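Local coordinates for pyrethroid hydrolase (Sphingobium faniae, PDB 5Y5R), which hydrolyses the ester bond of pyrethroid insecticides such as cypermethrin and permethrin, releasing an alcohol and a cyclopropanecarboxylic acid, at residues 52-57 and 176-181; 47-52 and 137-142; 87-92 and 182-187; 11-16 and 169-174. All coordinates share one frame; numbering follows the deposited sequence.

Interaction 1 of 4, residues 52-57 and 176-181. With 8NL ((2-methyl-3-phenyl-phenyl)methyl (1~{S})-3-[(~{E})-2-chloranyl-3,3,3-tris(fluoranyl)prop-1-enyl]-2,2-dimethyl-cyclopropane-1-carboxylate), chain G.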
# COMPACT_ATOMS: atom_id res chain seq x y z
N VAL A 52 -10.28 -8.16 -13.05
CA VAL A 52 -10.41 -7.69 -14.42
C VAL A 52 -9.58 -6.44 -14.66
O VAL A 52 -8.76 -6.40 -15.58
CB VAL A 52 -11.89 -7.42 -14.73
CG1 VAL A 52 -11.99 -6.90 -16.13
CG2 VAL A 52 -12.70 -8.70 -14.52
N ASP A 53 -9.74 -5.42 -13.83
CA ASP A 53 -9.03 -4.16 -13.99
C ASP A 53 -9.04 -3.47 -12.62
O ASP A 53 -9.47 -4.06 -11.62
CB ASP A 53 -9.63 -3.33 -15.14
CG ASP A 53 -11.08 -2.95 -14.92
OD1 ASP A 53 -11.62 -3.19 -13.82
OD2 ASP A 53 -11.70 -2.39 -15.86
N MSE A 54 -8.55 -2.24 -12.57
CA MSE A 54 -8.37 -1.60 -11.27
C MSE A 54 -9.68 -1.23 -10.61
O MSE A 54 -9.78 -1.29 -9.39
CB MSE A 54 -7.49 -0.36 -11.41
CG MSE A 54 -6.02 -0.73 -11.59
SE MSE A 54 -5.25 -1.55 -10.00
CE MSE A 54 -4.91 0.10 -8.93
N GLU A 55 -10.65 -0.79 -11.41
CA GLU A 55 -11.96 -0.51 -10.86
C GLU A 55 -12.49 -1.73 -10.14
O GLU A 55 -13.09 -1.62 -9.06
CB GLU A 55 -12.94 -0.11 -11.98
CG GLU A 55 -14.36 0.27 -11.47
CD GLU A 55 -15.21 -0.93 -11.05
OE1 GLU A 55 -14.97 -2.03 -11.60
OE2 GLU A 55 -16.05 -0.80 -10.11
N HIS A 56 -12.24 -2.91 -10.72
CA HIS A 56 -12.62 -4.17 -10.10
C HIS A 56 -11.77 -4.48 -8.88
O HIS A 56 -12.28 -4.91 -7.84
CB HIS A 56 -12.48 -5.31 -11.11
CG HIS A 56 -12.97 -6.62 -10.60
ND1 HIS A 56 -12.49 -7.82 -11.08
CD2 HIS A 56 -13.90 -6.93 -9.67
CE1 HIS A 56 -13.10 -8.82 -10.46
NE2 HIS A 56 -13.96 -8.30 -9.60
N TYR A 57 -10.44 -4.33 -9.02
CA TYR A 57 -9.51 -4.61 -7.93
C TYR A 57 -9.84 -3.77 -6.70
O TYR A 57 -9.79 -4.27 -5.57
CB TYR A 57 -8.06 -4.33 -8.39
CG TYR A 57 -6.95 -4.91 -7.52
CD1 TYR A 57 -6.90 -6.28 -7.25
CD2 TYR A 57 -5.91 -4.11 -7.03
CE1 TYR A 57 -5.91 -6.81 -6.47
CE2 TYR A 57 -4.89 -4.67 -6.25
CZ TYR A 57 -4.91 -6.00 -5.96
OH TYR A 57 -3.89 -6.56 -5.22
N THR A 176 -1.19 -9.29 -11.70
CA THR A 176 -0.24 -8.29 -12.20
C THR A 176 -0.94 -7.00 -12.62
O THR A 176 -0.25 -6.05 -13.02
CB THR A 176 0.58 -8.89 -13.34
OG1 THR A 176 -0.31 -9.26 -14.40
CG2 THR A 176 1.40 -10.10 -12.87
N VAL A 177 -2.26 -6.95 -12.45
CA VAL A 177 -3.05 -5.79 -12.89
C VAL A 177 -2.58 -4.47 -12.31
O VAL A 177 -2.51 -3.49 -13.06
CB VAL A 177 -4.55 -6.04 -12.61
CG1 VAL A 177 -5.34 -4.72 -12.62
CG2 VAL A 177 -5.13 -7.01 -13.62
N PRO A 178 -2.37 -4.33 -10.99
CA PRO A 178 -1.87 -3.04 -10.47
C PRO A 178 -0.48 -2.67 -10.94
O PRO A 178 -0.16 -1.48 -10.98
CB PRO A 178 -1.95 -3.22 -8.95
CG PRO A 178 -1.93 -4.67 -8.72
CD PRO A 178 -2.69 -5.25 -9.88
N PHE A 179 0.38 -3.63 -11.26
CA PHE A 179 1.73 -3.28 -11.67
C PHE A 179 1.75 -2.53 -12.99
O PHE A 179 2.68 -1.75 -13.25
CB PHE A 179 2.62 -4.52 -11.78
CG PHE A 179 3.08 -5.02 -10.46
CD1 PHE A 179 4.22 -4.49 -9.88
CD2 PHE A 179 2.37 -5.99 -9.79
CE1 PHE A 179 4.66 -4.96 -8.65
CE2 PHE A 179 2.79 -6.45 -8.57
CZ PHE A 179 3.92 -5.95 -7.99
N GLY A 180 0.74 -2.75 -13.83
CA GLY A 180 0.79 -2.25 -15.18
C GLY A 180 -0.14 -1.09 -15.45
O GLY A 180 -0.16 -0.60 -16.58
N THR A 181 -0.86 -0.59 -14.41
CA THR A 181 -1.86 0.45 -14.64
C THR A 181 -1.29 1.83 -14.33
O THR A 181 -0.60 2.00 -13.32
CB THR A 181 -3.11 0.18 -13.81
OG1 THR A 181 -3.90 -0.81 -14.50
CG2 THR A 181 -3.91 1.46 -13.58
C 8NL G . 4.94 -9.85 -0.82
C8 8NL G . 4.55 -13.01 1.70
C9 8NL G . 4.65 -14.38 1.46
C10 8NL G . 5.73 -14.88 0.75
C11 8NL G . 6.69 -13.96 0.32
C12 8NL G . 6.56 -12.60 0.57
C13 8NL G . 4.48 -7.02 0.20
O 8NL G . 5.43 -6.66 -0.84
CL 8NL G . 8.75 -5.97 -7.13
C21 8NL G . 7.53 -6.00 -5.85
C22 8NL G . 6.80 -7.30 -5.62
F2 8NL G . 7.26 -7.83 -4.50
F1 8NL G . 5.49 -7.16 -5.55
F 8NL G . 7.07 -8.09 -6.63
C20 8NL G . 7.32 -4.91 -5.11
C16 8NL G . 6.26 -4.88 -4.04
C17 8NL G . 6.54 -3.64 -3.20
C18 8NL G . 5.39 -2.91 -3.87
C19 8NL G . 7.92 -3.03 -3.45
C15 8NL G . 6.53 -5.05 -2.54
C14 8NL G . 5.27 -5.57 -1.84
O1 8NL G . 4.16 -5.13 -2.15
C2 8NL G . 4.79 -8.24 1.08
C3 8NL G . 4.82 -8.00 2.45
C4 8NL G . 5.08 -9.01 3.37
C5 8NL G . 5.27 -10.32 2.94
C6 8NL G . 5.26 -10.62 1.58
C1 8NL G . 5.00 -9.58 0.65
C7 8NL G . 5.48 -12.09 1.26
O HOH W 1 -6.51 -1.47 -14.99
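In this alpha/beta-hydrolase fold, the short helix 54-57 packs against the irregular turn 176-181 that follows strand 174-175, and the seam between them grades from a dense apolar corner to a looser, exposed end at Val52 and Asp53. The dense part centres on selenomethionine Met54, whose chain bends at chi2 and chi3 (-67° and -80°) so that its side chain crosses Pro178 at about a right angle, with SE 3.8 Å from Pro178 CB. Thr181 packs here too, its CG2 3.6 Å from Met54 CG. Further along the helix, Tyr57 CE2 meets Pro178 CG at 3.9 Å, while Pro178 CD sits above one face of the Tyr57 ring, displaced toward the rim. Ser83 and Trp86 of helix 80-90 also touch Met54, completing this buried corner. At the loose end, only Val177 reaches across: its CG1, anti to the backbone N, lies 3.9 Å from Asp53 C. There Asp53 serves as N-cap, its OD1 accepting from His56 N at 3.2 Å. On the other side of the turn, Phe179 points its CZ edge-on at F1 of the bound pyrethroid 8NL, 3.1 Å away; an alanine here would take away this ring and would probably leave the trifluoromethyl end less well enclosed. No direct hydrogen bond joins the two segments, but a single bridging water accepts from Met54 N at 3.3 Å and lies 2.7 Å from Thr181 OG1.

Interaction 2 of 4, residues 47-52 and 137-142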
# COMPACT_ATOMS: atom_id res chain seq x y z
N GLY A 47 -9.16 -15.69 -6.73
CA GLY A 47 -7.74 -15.49 -6.88
C GLY A 47 -7.41 -14.58 -8.05
O GLY A 47 -8.29 -13.91 -8.64
N HIS A 48 -6.15 -14.64 -8.46
CA HIS A 48 -5.57 -13.59 -9.29
C HIS A 48 -6.24 -13.44 -10.65
O HIS A 48 -6.36 -12.33 -11.16
CB HIS A 48 -4.07 -13.84 -9.50
CG HIS A 48 -3.76 -15.04 -10.35
ND1 HIS A 48 -3.92 -16.33 -9.90
CD2 HIS A 48 -3.29 -15.13 -11.61
CE1 HIS A 48 -3.56 -17.17 -10.86
NE2 HIS A 48 -3.17 -16.47 -11.90
N LEU A 49 -6.69 -14.54 -11.27
CA LEU A 49 -7.26 -14.39 -12.60
C LEU A 49 -8.63 -13.73 -12.61
O LEU A 49 -9.12 -13.35 -13.68
CB LEU A 49 -7.32 -15.73 -13.34
CG LEU A 49 -5.99 -16.42 -13.64
CD1 LEU A 49 -6.25 -17.82 -14.21
CD2 LEU A 49 -5.15 -15.62 -14.61
N SER A 50 -9.28 -13.63 -11.45
CA SER A 50 -10.58 -12.98 -11.38
C SER A 50 -10.49 -11.46 -11.47
O SER A 50 -11.47 -10.81 -11.84
CB SER A 50 -11.28 -13.39 -10.08
OG SER A 50 -10.63 -12.79 -8.95
N VAL A 51 -9.34 -10.88 -11.20
CA VAL A 51 -9.25 -9.43 -11.26
C VAL A 51 -9.30 -8.98 -12.71
O VAL A 51 -8.40 -9.29 -13.50
CB VAL A 51 -7.98 -8.93 -10.57
CG1 VAL A 51 -7.97 -7.42 -10.61
CG2 VAL A 51 -7.92 -9.49 -9.16
N VAL A 52 -10.28 -8.16 -13.05
CA VAL A 52 -10.41 -7.69 -14.42
C VAL A 52 -9.58 -6.44 -14.66
O VAL A 52 -8.76 -6.40 -15.58
CB VAL A 52 -11.89 -7.42 -14.73
CG1 VAL A 52 -11.99 -6.90 -16.13
CG2 VAL A 52 -12.70 -8.70 -14.52
N GLU A 137 1.81 -16.99 -17.37
CA GLU A 137 2.24 -16.08 -18.43
C GLU A 137 2.19 -14.62 -17.98
O GLU A 137 1.68 -13.74 -18.68
CB GLU A 137 1.40 -16.32 -19.69
CG GLU A 137 1.70 -17.64 -20.47
CD GLU A 137 1.54 -18.98 -19.68
OE1 GLU A 137 1.22 -18.99 -18.48
OE2 GLU A 137 1.71 -20.06 -20.30
N GLY A 138 2.77 -14.36 -16.81
CA GLY A 138 2.83 -13.00 -16.34
C GLY A 138 1.50 -12.39 -15.96
O GLY A 138 1.41 -11.16 -15.83
N ARG A 139 0.46 -13.21 -15.80
CA ARG A 139 -0.75 -12.72 -15.15
C ARG A 139 -0.72 -12.93 -13.65
O ARG A 139 -1.52 -12.31 -12.94
CB ARG A 139 -2.01 -13.37 -15.76
CG ARG A 139 -2.42 -12.80 -17.12
CD ARG A 139 -3.89 -12.38 -17.17
NE ARG A 139 -4.11 -10.99 -17.03
CZ ARG A 139 -5.23 -10.42 -16.68
NH1 ARG A 139 -6.27 -11.10 -16.40
NH2 ARG A 139 -5.32 -9.14 -16.58
N GLY A 140 0.20 -13.75 -13.14
CA GLY A 140 0.33 -13.94 -11.71
C GLY A 140 1.77 -13.92 -11.24
O GLY A 140 2.71 -14.21 -11.99
N LEU A 141 1.93 -13.58 -9.96
CA LEU A 141 3.21 -13.58 -9.29
C LEU A 141 3.07 -14.40 -8.03
O LEU A 141 2.04 -14.32 -7.35
CB LEU A 141 3.68 -12.17 -8.92
CG LEU A 141 3.92 -11.11 -9.99
CD1 LEU A 141 4.28 -9.81 -9.29
CD2 LEU A 141 5.00 -11.50 -10.92
N GLN A 142 4.10 -15.16 -7.72
CA GLN A 142 4.09 -16.09 -6.60
C GLN A 142 5.46 -16.12 -5.97
O GLN A 142 6.46 -16.16 -6.69
CB GLN A 142 3.72 -17.49 -7.08
CG GLN A 142 3.97 -18.56 -6.04
CD GLN A 142 3.34 -19.90 -6.37
OE1 GLN A 142 2.54 -20.02 -7.30
NE2 GLN A 142 3.73 -20.92 -5.63
O HOH W 2 -7.93 -8.86 -16.77
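Strand 140-143 is the middle strand of a small antiparallel sheet, and its first residue, Gly140, and Arg139 just before it meet the short 3-10 segment around Leu49. Arg139 spans the contact along its length. Its CB rests 4.0 Å from Leu49 CD2, the two side chains crossing obliquely. With CG anti to the carbonyl carbon (chi1 -77°), the chain then leaves the usual staggered positions at chi2 (-128°) and chi3 (100°), a double bend that carries the guanidinium over to the end of the other segment. At the tip, NH1 comes within 4.0 Å of Val51 O. NH2 instead donates to a water at 2.6 Å, and that water donates in turn to Val52 O, so the charged end grips the backbone through solvent. Deeper in, His48 takes the crowded rotamer, CG between the backbone N and the carbonyl carbon, which turns its ring toward the strand. Gly140 fits this ring closely: a side chain on it would collide with His48 CD2, which already lies 3.8 Å from Gly140 CA. Asp136 OD2 accepts from His48 NE2, which helps to set the ring's rotation, and His48 CD2 presents its edge to Arg139 O at 3.6 Å.

Interaction 3 of 4, residues 87-92 and 182-187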
# COMPACT_ATOMS: atom_id res chain seq x y z
N LEU A 87 -8.03 5.14 -6.65
CA LEU A 87 -9.25 5.49 -5.92
C LEU A 87 -9.38 6.99 -5.71
O LEU A 87 -10.47 7.55 -5.84
CB LEU A 87 -9.23 4.80 -4.56
CG LEU A 87 -9.60 3.32 -4.56
CD1 LEU A 87 -9.02 2.63 -3.33
CD2 LEU A 87 -11.08 3.21 -4.57
N ALA A 88 -8.27 7.68 -5.45
CA ALA A 88 -8.36 9.10 -5.18
C ALA A 88 -8.95 9.81 -6.38
O ALA A 88 -9.82 10.67 -6.23
CB ALA A 88 -6.98 9.67 -4.84
N GLN A 89 -8.58 9.35 -7.57
CA GLN A 89 -9.01 9.99 -8.80
C GLN A 89 -10.50 9.79 -9.04
O GLN A 89 -11.16 10.69 -9.56
CB GLN A 89 -8.16 9.47 -9.97
CG GLN A 89 -8.66 9.83 -11.37
CD GLN A 89 -8.76 11.32 -11.55
OE1 GLN A 89 -8.03 12.07 -10.92
NE2 GLN A 89 -9.63 11.76 -12.45
N HIS A 90 -11.03 8.63 -8.68
CA HIS A 90 -12.43 8.36 -8.97
C HIS A 90 -13.36 8.70 -7.81
O HIS A 90 -14.56 8.87 -8.03
CB HIS A 90 -12.63 6.90 -9.39
CG HIS A 90 -11.93 6.55 -10.67
ND1 HIS A 90 -10.57 6.34 -10.75
CD2 HIS A 90 -12.40 6.44 -11.94
CE1 HIS A 90 -10.23 6.09 -12.01
NE2 HIS A 90 -11.33 6.14 -12.75
N HIS A 91 -12.82 8.87 -6.60
CA HIS A 91 -13.62 9.28 -5.45
C HIS A 91 -12.98 10.47 -4.73
O HIS A 91 -12.86 10.48 -3.50
CB HIS A 91 -13.78 8.11 -4.49
CG HIS A 91 -14.30 6.87 -5.15
ND1 HIS A 91 -15.65 6.66 -5.37
CD2 HIS A 91 -13.66 5.77 -5.61
CE1 HIS A 91 -15.81 5.49 -5.96
NE2 HIS A 91 -14.62 4.93 -6.12
N PRO A 92 -12.57 11.51 -5.46
CA PRO A 92 -11.86 12.61 -4.81
C PRO A 92 -12.73 13.33 -3.81
O PRO A 92 -12.20 13.99 -2.92
CB PRO A 92 -11.48 13.53 -5.97
CG PRO A 92 -12.56 13.34 -6.92
CD PRO A 92 -12.86 11.86 -6.87
N PRO A 182 -1.42 2.78 -15.25
CA PRO A 182 -0.87 4.11 -15.00
C PRO A 182 -1.73 4.83 -13.97
O PRO A 182 -2.94 4.59 -13.86
CB PRO A 182 -0.97 4.80 -16.37
CG PRO A 182 -1.38 3.77 -17.35
CD PRO A 182 -2.11 2.72 -16.55
N ASN A 183 -1.09 5.74 -13.23
CA ASN A 183 -1.81 6.60 -12.29
C ASN A 183 -2.68 7.58 -13.05
O ASN A 183 -2.15 8.36 -13.84
CB ASN A 183 -0.86 7.34 -11.37
CG ASN A 183 -1.60 8.20 -10.35
OD1 ASN A 183 -2.82 8.20 -10.29
ND2 ASN A 183 -0.85 8.89 -9.51
N PRO A 184 -4.00 7.54 -12.89
CA PRO A 184 -4.88 8.49 -13.58
C PRO A 184 -5.16 9.77 -12.81
O PRO A 184 -6.02 10.55 -13.23
CB PRO A 184 -6.16 7.67 -13.74
CG PRO A 184 -6.20 6.88 -12.46
CD PRO A 184 -4.76 6.58 -12.09
N MSE A 185 -4.48 10.02 -11.69
CA MSE A 185 -4.79 11.21 -10.91
C MSE A 185 -4.63 12.48 -11.71
O MSE A 185 -3.57 12.73 -12.28
CB MSE A 185 -3.91 11.28 -9.67
CG MSE A 185 -4.43 10.44 -8.55
SE MSE A 185 -3.11 10.41 -7.18
CE MSE A 185 -3.40 12.25 -6.59
N GLU A 186 -5.70 13.28 -11.75
CA GLU A 186 -5.65 14.56 -12.42
C GLU A 186 -6.50 15.57 -11.66
O GLU A 186 -7.40 15.20 -10.90
CB GLU A 186 -6.16 14.46 -13.86
CG GLU A 186 -7.63 14.17 -13.94
CD GLU A 186 -8.10 13.94 -15.36
OE1 GLU A 186 -7.30 13.51 -16.21
OE2 GLU A 186 -9.30 14.20 -15.62
N GLY A 187 -6.21 16.85 -11.90
CA GLY A 187 -7.09 17.89 -11.42
C GLY A 187 -7.36 17.86 -9.93
O GLY A 187 -6.49 18.12 -9.10
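Three flat groups set the character of this surface contact, where the C-terminal end of helix 80-90 meets the loop leading to strand 194-199 of the alpha/beta-hydrolase sheet. The His90 imidazole stacks with Trp86, one turn back in the helix, and its ND1 is bonded to Trp86 O; across the contact its CE1 comes obliquely to Pro184 CG at 4.1 Å. The Gln89 amide receives Glu186 N above its plane, 51° out of it, rather than at a lone pair, and stands 73° from the plane of the Glu186 carboxylate. The Asn183 amide is likewise approached from above its plane, by Met185 N, in an Asx turn that shapes the loop locally. Gln89 does most of the joining. With CG anti to the backbone N and a bend at chi2 (58°), its chain curls along the loop: CG lies 3.3 Å from Pro184 O, CB packs 4.1 Å from CG of selenomethionine Met185, and NE2 lies beside Glu186 CG at 3.5 Å. The cross-contact hydrogen bond, Glu186 N to Gln89 OE1, is short at 2.8 Å and nearly straight. Yet OE1 also faces two other acceptors, Glu186 O at 3.2 Å and Pro184 O at 3.4 Å, so the amide tip sits in a cluster of partly negative carbonyl oxygens, and the N-H of Glu186 probably offsets part of their repulsion.

Interaction 4 of 4, residues 11-16 and 169-174. With 8NL ((2-methyl-3-phenyl-phenyl)methyl (1~{S})-3-[(~{E})-2-chloranyl-3,3,3-tris(fluoranyl)prop-1-enyl]-2,2-dimethyl-cyclopropane-1-carboxylate), chain G.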
# COMPACT_ATOMS: atom_id res chain seq x y z
N GLY A 11 -0.65 -4.54 0.48
CA GLY A 11 0.12 -4.68 -0.76
C GLY A 11 0.12 -6.09 -1.37
O GLY A 11 -0.69 -6.95 -1.03
N ALA A 12 1.10 -6.34 -2.26
CA ALA A 12 1.07 -7.61 -3.00
C ALA A 12 1.15 -8.84 -2.10
O ALA A 12 1.91 -8.89 -1.13
CB ALA A 12 2.24 -7.66 -4.00
N LEU A 13 0.38 -9.88 -2.46
CA LEU A 13 0.37 -11.16 -1.75
C LEU A 13 -0.14 -11.08 -0.31
O LEU A 13 -0.05 -12.09 0.42
CB LEU A 13 1.78 -11.76 -1.72
CG LEU A 13 2.25 -12.32 -3.06
CD1 LEU A 13 3.71 -12.74 -2.97
CD2 LEU A 13 1.41 -13.50 -3.38
N ASN A 14 -0.69 -9.95 0.12
CA ASN A 14 -1.15 -9.77 1.50
C ASN A 14 -2.68 -9.70 1.57
O ASN A 14 -3.38 -9.66 0.56
CB ASN A 14 -0.51 -8.51 2.12
CG ASN A 14 0.88 -8.76 2.66
OD1 ASN A 14 1.83 -9.09 1.91
ND2 ASN A 14 1.02 -8.64 3.97
N ARG A 15 -3.20 -9.66 2.81
CA ARG A 15 -4.62 -9.47 3.09
C ARG A 15 -4.79 -8.40 4.17
O ARG A 15 -3.84 -8.05 4.87
CB ARG A 15 -5.27 -10.80 3.54
CG ARG A 15 -5.00 -12.00 2.60
CD ARG A 15 -5.70 -13.27 3.09
NE ARG A 15 -7.15 -13.12 3.19
CZ ARG A 15 -7.97 -13.91 3.91
NH1 ARG A 15 -7.51 -14.92 4.64
NH2 ARG A 15 -9.27 -13.67 3.90
N GLY A 16 -6.03 -7.90 4.34
CA GLY A 16 -6.26 -6.81 5.30
C GLY A 16 -5.82 -7.12 6.72
O GLY A 16 -5.38 -6.22 7.44
N HIS A 169 -2.63 -13.63 6.95
CA HIS A 169 -2.12 -12.36 6.42
C HIS A 169 -1.82 -12.38 4.92
O HIS A 169 -1.62 -11.30 4.34
CB HIS A 169 -0.87 -11.95 7.17
CG HIS A 169 -1.13 -11.51 8.59
ND1 HIS A 169 -0.23 -10.75 9.30
CD2 HIS A 169 -2.19 -11.73 9.41
CE1 HIS A 169 -0.73 -10.51 10.51
NE2 HIS A 169 -1.91 -11.09 10.60
N PHE A 170 -1.77 -13.57 4.31
CA PHE A 170 -1.18 -13.77 2.99
C PHE A 170 -2.12 -14.51 2.04
O PHE A 170 -3.00 -15.26 2.45
CB PHE A 170 0.12 -14.56 3.11
CG PHE A 170 1.07 -13.99 4.12
CD1 PHE A 170 1.44 -12.64 4.05
CD2 PHE A 170 1.60 -14.78 5.12
CE1 PHE A 170 2.31 -12.10 4.96
CE2 PHE A 170 2.50 -14.24 6.04
CZ PHE A 170 2.86 -12.89 5.96
N ILE A 171 -1.88 -14.31 0.73
CA ILE A 171 -2.46 -15.14 -0.32
C ILE A 171 -1.31 -15.81 -1.09
O ILE A 171 -0.13 -15.52 -0.87
CB ILE A 171 -3.40 -14.37 -1.28
CG1 ILE A 171 -2.70 -13.14 -1.84
CG2 ILE A 171 -4.70 -13.96 -0.62
CD1 ILE A 171 -3.44 -12.53 -3.01
N GLN A 172 -1.68 -16.73 -1.98
CA GLN A 172 -0.70 -17.52 -2.72
C GLN A 172 -0.29 -16.90 -4.04
O GLN A 172 0.86 -17.10 -4.47
CB GLN A 172 -1.25 -18.93 -3.00
CG GLN A 172 -1.30 -19.83 -1.77
CD GLN A 172 0.04 -19.95 -1.06
OE1 GLN A 172 0.93 -20.69 -1.51
NE2 GLN A 172 0.21 -19.22 0.04
N THR A 173 -1.22 -16.25 -4.75
CA THR A 173 -0.98 -15.71 -6.09
C THR A 173 -1.58 -14.31 -6.26
O THR A 173 -2.78 -14.10 -6.04
CB THR A 173 -1.53 -16.65 -7.18
OG1 THR A 173 -0.95 -17.96 -7.03
CG2 THR A 173 -1.12 -16.14 -8.54
N GLN A 174 -0.76 -13.39 -6.75
CA GLN A 174 -1.08 -11.98 -6.90
C GLN A 174 -1.32 -11.61 -8.36
O GLN A 174 -0.55 -12.03 -9.23
CB GLN A 174 0.08 -11.14 -6.38
CG GLN A 174 -0.02 -9.72 -6.86
CD GLN A 174 -1.00 -8.93 -6.02
OE1 GLN A 174 -1.10 -9.13 -4.80
NE2 GLN A 174 -1.80 -8.11 -6.68
C 8NL G . 4.94 -9.85 -0.82
C8 8NL G . 4.55 -13.01 1.70
C9 8NL G . 4.65 -14.38 1.46
C10 8NL G . 5.73 -14.88 0.75
C11 8NL G . 6.69 -13.96 0.32
C12 8NL G . 6.56 -12.60 0.57
C13 8NL G . 4.48 -7.02 0.20
O 8NL G . 5.43 -6.66 -0.84
CL 8NL G . 8.75 -5.97 -7.13
C21 8NL G . 7.53 -6.00 -5.85
C22 8NL G . 6.80 -7.30 -5.62
F2 8NL G . 7.26 -7.83 -4.50
F1 8NL G . 5.49 -7.16 -5.55
F 8NL G . 7.07 -8.09 -6.63
C20 8NL G . 7.32 -4.91 -5.11
C16 8NL G . 6.26 -4.88 -4.04
C17 8NL G . 6.54 -3.64 -3.20
C18 8NL G . 5.39 -2.91 -3.87
C19 8NL G . 7.92 -3.03 -3.45
C15 8NL G . 6.53 -5.05 -2.54
C14 8NL G . 5.27 -5.57 -1.84
O1 8NL G . 4.16 -5.13 -2.15
C2 8NL G . 4.79 -8.24 1.08
C3 8NL G . 4.82 -8.00 2.45
C4 8NL G . 5.08 -9.01 3.37
C5 8NL G . 5.27 -10.32 2.94
C6 8NL G . 5.26 -10.62 1.58
C1 8NL G . 5.00 -9.58 0.65
C7 8NL G . 5.48 -12.09 1.26
O HOH W 3 -5.18 -16.65 4.07
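Four side chains settle how the loop after strand 3-9 lies along segment 169-174 beside the substrate pocket. Leu13, third in a type II turn from Gly11 to Asn14, has its CG beside the backbone N (chi1 -73°), which lays CD1 3.8 Å from the methyl carbon C of 8NL and CD2 against the backbone of the other segment. Ile171 holds CG1 in the crowded position (chi1 53°), 3.6 Å from Leu13 C. The Phe170 ring lies between 8NL C8, offset over one face, and His169 CB, centred over the other. Gln174, with CG anti to the backbone N (chi1 164°), brings OE1 to Leu13 N at 2.9 Å, on a lone pair, while its NE2 hydrogen-bonds to Tyr57 OH. An alanine here would remove both OE1 and NE2, and would probably leave the turn at Leu13 less firmly held. Around the single bridge between Asn14 and Phe170, Leu13 O accepts from Ile171 N at 2.9 Å and His169 O from Arg15 N at 2.7 Å. Ala12 N donates to the ester carbonyl oxygen O1 of 8NL at 3.3 Å, consistent with an oxyanion hole, where this N-H would probably help stabilise negative charge during hydrolysis.

Interactions 1, 2 and 4 meet around the small antiparallel sheet, whereas interaction 3 stands apart, its centre 24 Å from those of interactions 2 and 4; segment 176-181 of interaction 1 runs directly into 182-187. Interactions 1 and 2 share Val52 and are joined by Thr176 OG1 to Gly138 O at 2.9 Å. Interaction 2 continues into interaction 4 through Leu141 O and Gln174 N, 3.0 Å apart. Two contacts touch 8NL, interaction 1 at the trifluoromethyl group, interaction 4 chiefly at the ester carbonyl and the aromatic rings. Ser78 OG and His230 NE2 also hydrogen-bond the ligand; His230, of the probable charge relay with Asp202, has its side chain about 7 Å from that of Asn14.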